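Local coordinates for protein PfkB (Polaromonas sp. JS666, PDB 4DU5) that is a pfkB-family kinase that probably transfers a phosphoryl group from ATP to a sugar or related small molecule, at residues Y89-M94 and S102-D107; P191-T196 and R226-E231; D297-G300 and K306-A309. All coordinates share one frame; numbering follows the deposited sequence.

Contact 1: residues Y89-M94 and S102-D107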
# COMPACT_ATOMS: atom_id res chain seq x y z
N TYR A 89 5.27 -9.14 8.81
CA TYR A 89 4.06 -9.74 9.31
C TYR A 89 3.76 -11.08 8.58
O TYR A 89 3.49 -12.11 9.21
CB TYR A 89 2.89 -8.76 9.22
CG TYR A 89 1.55 -9.43 9.39
CD1 TYR A 89 1.07 -9.78 10.66
CD2 TYR A 89 0.80 -9.78 8.28
CE1 TYR A 89 -0.15 -10.45 10.81
CE2 TYR A 89 -0.40 -10.44 8.42
CZ TYR A 89 -0.87 -10.77 9.68
OH TYR A 89 -2.07 -11.40 9.77
N LEU A 90 3.85 -11.08 7.26
CA LEU A 90 3.52 -12.25 6.47
C LEU A 90 4.46 -13.42 6.74
O LEU A 90 4.02 -14.57 6.82
CB LEU A 90 3.51 -11.90 4.98
CG LEU A 90 2.36 -10.96 4.60
CD1 LEU A 90 2.43 -10.62 3.13
CD2 LEU A 90 1.00 -11.54 4.97
N LEU A 91 5.74 -13.12 6.90
CA LEU A 91 6.71 -14.13 7.21
C LEU A 91 6.41 -14.75 8.57
O LEU A 91 6.41 -15.96 8.73
CB LEU A 91 8.12 -13.54 7.17
CG LEU A 91 9.22 -14.58 7.39
CD1 LEU A 91 9.49 -15.35 6.08
CD2 LEU A 91 10.49 -13.96 7.94
N ALA A 92 6.14 -13.91 9.56
CA ALA A 92 5.87 -14.37 10.92
C ALA A 92 4.52 -15.09 11.09
O ALA A 92 4.41 -15.99 11.93
CB ALA A 92 5.99 -13.22 11.91
N ALA A 93 3.49 -14.68 10.35
CA ALA A 93 2.18 -15.35 10.50
C ALA A 93 2.19 -16.68 9.78
O ALA A 93 1.54 -17.62 10.20
CB ALA A 93 1.05 -14.48 10.01
N MSE A 94 2.95 -16.77 8.71
CA MSE A 94 3.16 -18.02 8.00
C MSE A 94 4.01 -19.04 8.78
O MSE A 94 3.76 -20.23 8.68
CB MSE A 94 3.78 -17.74 6.65
CG MSE A 94 3.13 -18.47 5.55
SE MSE A 94 1.20 -18.15 5.44
CE MSE A 94 1.15 -16.19 5.49
N SER A 102 12.03 -21.16 5.04
CA SER A 102 13.43 -21.00 4.62
C SER A 102 13.59 -20.51 3.19
O SER A 102 14.64 -19.98 2.83
CB SER A 102 14.18 -22.33 4.80
OG SER A 102 13.55 -23.36 4.07
N HIS A 103 12.57 -20.67 2.37
CA HIS A 103 12.70 -20.27 0.97
C HIS A 103 11.85 -19.08 0.63
O HIS A 103 11.55 -18.82 -0.54
CB HIS A 103 12.46 -21.45 0.03
CG HIS A 103 13.59 -22.42 0.03
ND1 HIS A 103 14.38 -22.64 -1.08
CD2 HIS A 103 14.12 -23.18 1.02
CE1 HIS A 103 15.33 -23.51 -0.78
NE2 HIS A 103 15.18 -23.87 0.48
N VAL A 104 11.53 -18.32 1.67
CA VAL A 104 10.97 -17.02 1.46
C VAL A 104 12.11 -16.01 1.48
O VAL A 104 12.68 -15.71 2.53
CB VAL A 104 9.91 -16.67 2.50
CG1 VAL A 104 9.26 -15.34 2.15
CG2 VAL A 104 8.85 -17.77 2.57
N VAL A 105 12.45 -15.50 0.31
CA VAL A 105 13.40 -14.43 0.21
C VAL A 105 12.72 -13.13 0.66
O VAL A 105 11.71 -12.71 0.09
CB VAL A 105 13.91 -14.26 -1.23
CG1 VAL A 105 14.91 -13.11 -1.30
CG2 VAL A 105 14.53 -15.56 -1.76
N CYS A 106 13.28 -12.52 1.68
CA CYS A 106 12.90 -11.19 2.04
C CYS A 106 13.92 -10.22 1.45
O CYS A 106 14.98 -10.00 2.02
CB CYS A 106 12.85 -11.11 3.53
SG CYS A 106 11.82 -12.41 4.16
N ASP A 107 13.57 -9.66 0.30
CA ASP A 107 14.41 -8.76 -0.47
C ASP A 107 14.12 -7.29 -0.19
O ASP A 107 13.13 -6.76 -0.69
CB ASP A 107 14.15 -9.02 -1.94
CG ASP A 107 14.98 -8.16 -2.86
OD1 ASP A 107 15.48 -7.09 -2.43
OD2 ASP A 107 15.14 -8.56 -4.03

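Contact 2: residues P191-T196 and R226-E231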
# COMPACT_ATOMS: atom_id res chain seq x y z
N PRO A 191 -7.04 -25.44 -10.96
CA PRO A 191 -7.16 -24.45 -12.04
C PRO A 191 -7.99 -23.22 -11.68
O PRO A 191 -9.05 -23.00 -12.27
CB PRO A 191 -7.86 -25.23 -13.15
CG PRO A 191 -8.58 -26.30 -12.48
CD PRO A 191 -7.85 -26.64 -11.22
N ASN A 192 -7.52 -22.44 -10.72
CA ASN A 192 -8.20 -21.20 -10.35
C ASN A 192 -8.23 -20.21 -11.49
O ASN A 192 -7.26 -20.08 -12.23
CB ASN A 192 -7.42 -20.55 -9.23
CG ASN A 192 -7.80 -21.08 -7.89
OD1 ASN A 192 -8.96 -20.97 -7.47
ND2 ASN A 192 -6.84 -21.66 -7.20
N LEU A 193 -9.34 -19.49 -11.64
CA LEU A 193 -9.40 -18.47 -12.68
C LEU A 193 -9.40 -17.09 -12.07
O LEU A 193 -10.32 -16.73 -11.33
CB LEU A 193 -10.67 -18.62 -13.51
CG LEU A 193 -10.91 -19.92 -14.25
CD1 LEU A 193 -11.91 -19.62 -15.33
CD2 LEU A 193 -9.61 -20.44 -14.83
N ARG A 194 -8.37 -16.32 -12.36
CA ARG A 194 -8.38 -14.92 -11.98
C ARG A 194 -8.13 -14.13 -13.25
O ARG A 194 -6.99 -14.04 -13.73
CB ARG A 194 -7.33 -14.63 -10.92
CG ARG A 194 -7.34 -15.60 -9.73
CD ARG A 194 -8.01 -15.01 -8.52
NE ARG A 194 -8.69 -16.07 -7.79
CZ ARG A 194 -8.26 -16.60 -6.65
NH1 ARG A 194 -7.13 -16.17 -6.07
NH2 ARG A 194 -8.98 -17.56 -6.08
N PRO A 195 -9.21 -13.55 -13.82
CA PRO A 195 -9.11 -12.92 -15.14
C PRO A 195 -8.30 -11.60 -15.11
O PRO A 195 -7.45 -11.38 -15.99
CB PRO A 195 -10.58 -12.67 -15.53
CG PRO A 195 -11.43 -13.11 -14.33
CD PRO A 195 -10.50 -13.26 -13.17
N THR A 196 -8.53 -10.77 -14.09
CA THR A 196 -7.76 -9.55 -13.88
C THR A 196 -6.26 -9.82 -14.04
O THR A 196 -5.50 -8.95 -14.45
CB THR A 196 -7.98 -8.96 -12.47
OG1 THR A 196 -7.12 -9.63 -11.53
CG2 THR A 196 -9.48 -9.05 -12.03
N ARG A 226 -16.37 -25.66 -17.10
CA ARG A 226 -17.20 -25.31 -18.25
C ARG A 226 -16.46 -24.27 -19.09
O ARG A 226 -16.31 -24.45 -20.30
CB ARG A 226 -18.62 -24.84 -17.84
N PHE A 227 -15.94 -23.23 -18.45
CA PHE A 227 -15.11 -22.26 -19.16
C PHE A 227 -13.88 -22.86 -19.83
O PHE A 227 -13.54 -22.50 -20.96
CB PHE A 227 -14.66 -21.17 -18.22
CG PHE A 227 -13.96 -20.01 -18.90
CD1 PHE A 227 -12.59 -20.08 -19.20
CD2 PHE A 227 -14.67 -18.85 -19.22
CE1 PHE A 227 -11.94 -19.03 -19.82
CE2 PHE A 227 -14.04 -17.79 -19.84
CZ PHE A 227 -12.66 -17.88 -20.15
N LEU A 228 -13.20 -23.77 -19.14
CA LEU A 228 -11.91 -24.28 -19.58
C LEU A 228 -12.03 -25.31 -20.69
O LEU A 228 -11.23 -25.32 -21.61
CB LEU A 228 -11.13 -24.87 -18.40
CG LEU A 228 -10.57 -23.90 -17.35
CD1 LEU A 228 -9.91 -24.63 -16.22
CD2 LEU A 228 -9.57 -22.92 -17.94
N THR A 229 -13.03 -26.16 -20.59
CA THR A 229 -13.08 -27.36 -21.42
C THR A 229 -14.20 -27.30 -22.45
O THR A 229 -14.12 -27.97 -23.48
CB THR A 229 -13.21 -28.63 -20.55
OG1 THR A 229 -14.50 -28.68 -19.95
CG2 THR A 229 -12.19 -28.62 -19.45
N GLY A 230 -15.23 -26.51 -22.19
CA GLY A 230 -16.38 -26.42 -23.08
C GLY A 230 -17.45 -27.44 -22.76
O GLY A 230 -18.55 -27.37 -23.30
N GLU A 231 -17.15 -28.38 -21.87
CA GLU A 231 -18.06 -29.46 -21.48
C GLU A 231 -19.05 -28.93 -20.47
O GLU A 231 -18.78 -27.93 -19.83
CB GLU A 231 -17.27 -30.62 -20.87
CG GLU A 231 -16.27 -31.30 -21.81
CD GLU A 231 -16.92 -32.34 -22.73
OE1 GLU A 231 -18.14 -32.60 -22.58
OE2 GLU A 231 -16.20 -32.89 -23.59

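Contact 3: residues D297-G300 and K306-A309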
# COMPACT_ATOMS: atom_id res chain seq x y z
N ASP A 297 -2.05 -38.86 3.32
CA ASP A 297 -2.26 -39.58 4.57
C ASP A 297 -2.46 -41.08 4.31
O ASP A 297 -2.60 -41.86 5.25
CB ASP A 297 -3.52 -39.05 5.29
CG ASP A 297 -3.27 -37.77 6.16
OD1 ASP A 297 -2.15 -37.21 6.22
OD2 ASP A 297 -4.22 -37.32 6.82
N GLY A 298 -2.53 -41.48 3.04
CA GLY A 298 -2.83 -42.89 2.68
C GLY A 298 -4.29 -43.35 2.53
O GLY A 298 -4.50 -44.51 2.26
N LEU A 299 -5.29 -42.49 2.72
CA LEU A 299 -6.68 -42.83 2.45
C LEU A 299 -7.00 -42.93 0.94
O LEU A 299 -6.32 -42.34 0.08
CB LEU A 299 -7.61 -41.81 3.08
CG LEU A 299 -7.96 -41.77 4.58
CD1 LEU A 299 -8.33 -40.36 4.90
CD2 LEU A 299 -9.13 -42.71 5.04
N GLY A 300 -8.06 -43.69 0.62
CA GLY A 300 -8.48 -43.88 -0.74
C GLY A 300 -9.12 -42.62 -1.28
O GLY A 300 -9.46 -41.70 -0.52
N LYS A 306 -14.42 -36.82 0.47
CA LYS A 306 -15.36 -36.42 1.51
C LYS A 306 -14.66 -35.55 2.53
O LYS A 306 -15.25 -34.57 3.00
CB LYS A 306 -16.14 -37.58 2.14
CG LYS A 306 -15.40 -38.39 3.16
CD LYS A 306 -16.21 -38.62 4.41
CE LYS A 306 -17.63 -39.02 4.09
NZ LYS A 306 -18.24 -39.61 5.33
N ARG A 307 -13.40 -35.88 2.85
CA ARG A 307 -12.64 -34.93 3.68
C ARG A 307 -12.62 -33.55 3.00
O ARG A 307 -13.07 -32.55 3.58
CB ARG A 307 -11.23 -35.40 4.01
CG ARG A 307 -10.53 -34.41 4.95
CD ARG A 307 -9.09 -34.69 5.13
NE ARG A 307 -8.87 -35.98 5.77
CZ ARG A 307 -7.67 -36.56 5.93
NH1 ARG A 307 -6.57 -35.98 5.47
NH2 ARG A 307 -7.57 -37.71 6.55
N GLY A 308 -12.13 -33.50 1.76
CA GLY A 308 -12.19 -32.30 0.95
C GLY A 308 -13.52 -31.62 1.11
O GLY A 308 -13.60 -30.42 1.44
N ALA A 309 -14.58 -32.40 0.90
CA ALA A 309 -15.93 -31.87 0.97
C ALA A 309 -16.30 -31.37 2.37
O ALA A 309 -16.86 -30.29 2.48
CB ALA A 309 -16.98 -32.90 0.43

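Contact 1: residues Y89-M94 and S102-D107
In the beta-alpha-beta crossover formed by strand 75-81, helix 85-95 and strand 100-106, Leu91 of the helix packs on Val104 and Cys106 of the second strand. This strand is the outermost parallel strand of the large sheet within the chain. The contact is small, with 103 Å² buried over both sides, and entirely apolar. The backbones stay well apart, with 7.7 Å between Leu91 CA and Val104 CA, and the touch is made by side chains alone. Leu91 holds CG anti to its backbone N (chi1 -176°), which carries the branched end out from the helix to the strand. There CD1 lies 3.8 Å from Val104 CB and 3.9 Å from Val104 CG1. The two side chains run alongside each other in opposite senses. Val104 and Cys106 are two residues apart on the strand, and both direct CB toward the helix, while Val105 points away. The backbone of Val105 bonds with Ser79 and Leu81, which ties the strand to its sheet neighbour. Trp77 of that neighbour touches Val104 and also selenomethionine Met94. Leu90 and Met94 turn to Thr57 of strand 52-58, leaving Leu91 as the helix residue that meets segment 102-107. The methyl that touches Val104 also meets sulfur: Cys106 SG lies 4.2 Å from Leu91 CD1 and hardly farther, 4.3 Å, from Leu91 CD2.

Contact 2: residues P191-T196 and R226-E231
Leu193, Pro191, Leu228 and Phe227 make up the apolar part of this contact, which carries all the packing between the two segments and buries 158 Å². Pro191 offers the CB corner of its ring to Leu228, and Pro191 CB lies 3.7 Å from Leu228 CD1. The other branch of Leu228 turns to Leu193, with Leu228 CD2 4.0 Å from Leu193 CD2. Leu228 is thus forked between the two loop residues. Leu193 is forked as well. Its CD1 meets the Phe227 ring obliquely, 4.0 Å from Phe227 CD1. With chi1 near trans (-172°), Phe227 swings its ring out from the helix toward Leu193. Helix 201-212 adds a third wall: Ile208 touches Pro191 and Leu228, and Met204 touches Leu193 and Phe227.

The polar interactions lie around the end of helix 222-229. Arg205 makes a cation-pi contact with the Phe227 ring and bonds to the Phe227 carbonyl. Asn209 bonds to the carbonyl of Leu228. Thr229 OG1 accepts from Glu231 N at 3.3 Å, which forms an ST turn. Gly230 N still bonds to Arg226 O, but Gly230 takes positive phi and ends the helical run. Together the segments join the loop after parallel strand 186-190 to the C-terminal end of a neighbouring helix in the alpha/beta fold of pfkB kinases.

Contact 3: residues D297-G300 and K306-A309
Asp297 OD2 lies at the edge of the Arg307 guanidinium, near its plane, while Leu299 CD1 approaches that group obliquely. The carboxylate and guanidinium planes are turned 65° apart, so this is not a coplanar pairing. A single oxygen takes both donors. Arg307 NH1 comes from above the carboxylate plane and lies 3.0 Å from Asp297 OD2, with an N-H...O angle of 152°. Arg307 NH2 adds a weak bond to Asp297 OD2 at 3.4 Å. The Arg307 chain leaves the helix extended and bends at chi3 (-64°), which brings the guanidinium across the end of Asp297. Asp297 OD2 also bridges to Arg328, and Arg307 NH1 also bonds to Ser293 OG. The carboxylate therefore probably screens the two close arginines from each other. A methionine in place of Arg307 would probably leave Asp297 without one of its arginine mates and Ser293 OG without this donor. Gly298, with positive phi, ends helix 283-296 in a Schellman motif, and Gly300 is the N-cap of helix 301-316. The salt bridge ties the short loop between these two helices back onto the second helix, at the protein surface.

How the contacts relate
Contacts 1 and 2 are partly buried and apolar, while contact 3 lies at the surface and is built on charge. Contact 1 ties a helix to the outermost parallel strand of the large sheet. Contact 2 lies about 31 Å away between centres, on the opposite side of the chain's centre, and joins a loop to a helix end. Contact 3 joins the loop between two consecutive helices to the second of them. No two contacts use the same helix or strand, and none touches another. Contacts 1 and 3 bridge near neighbours in sequence; contact 2 spans a much longer piece of chain. Positive-phi glycines end helices in contacts 2 and 3.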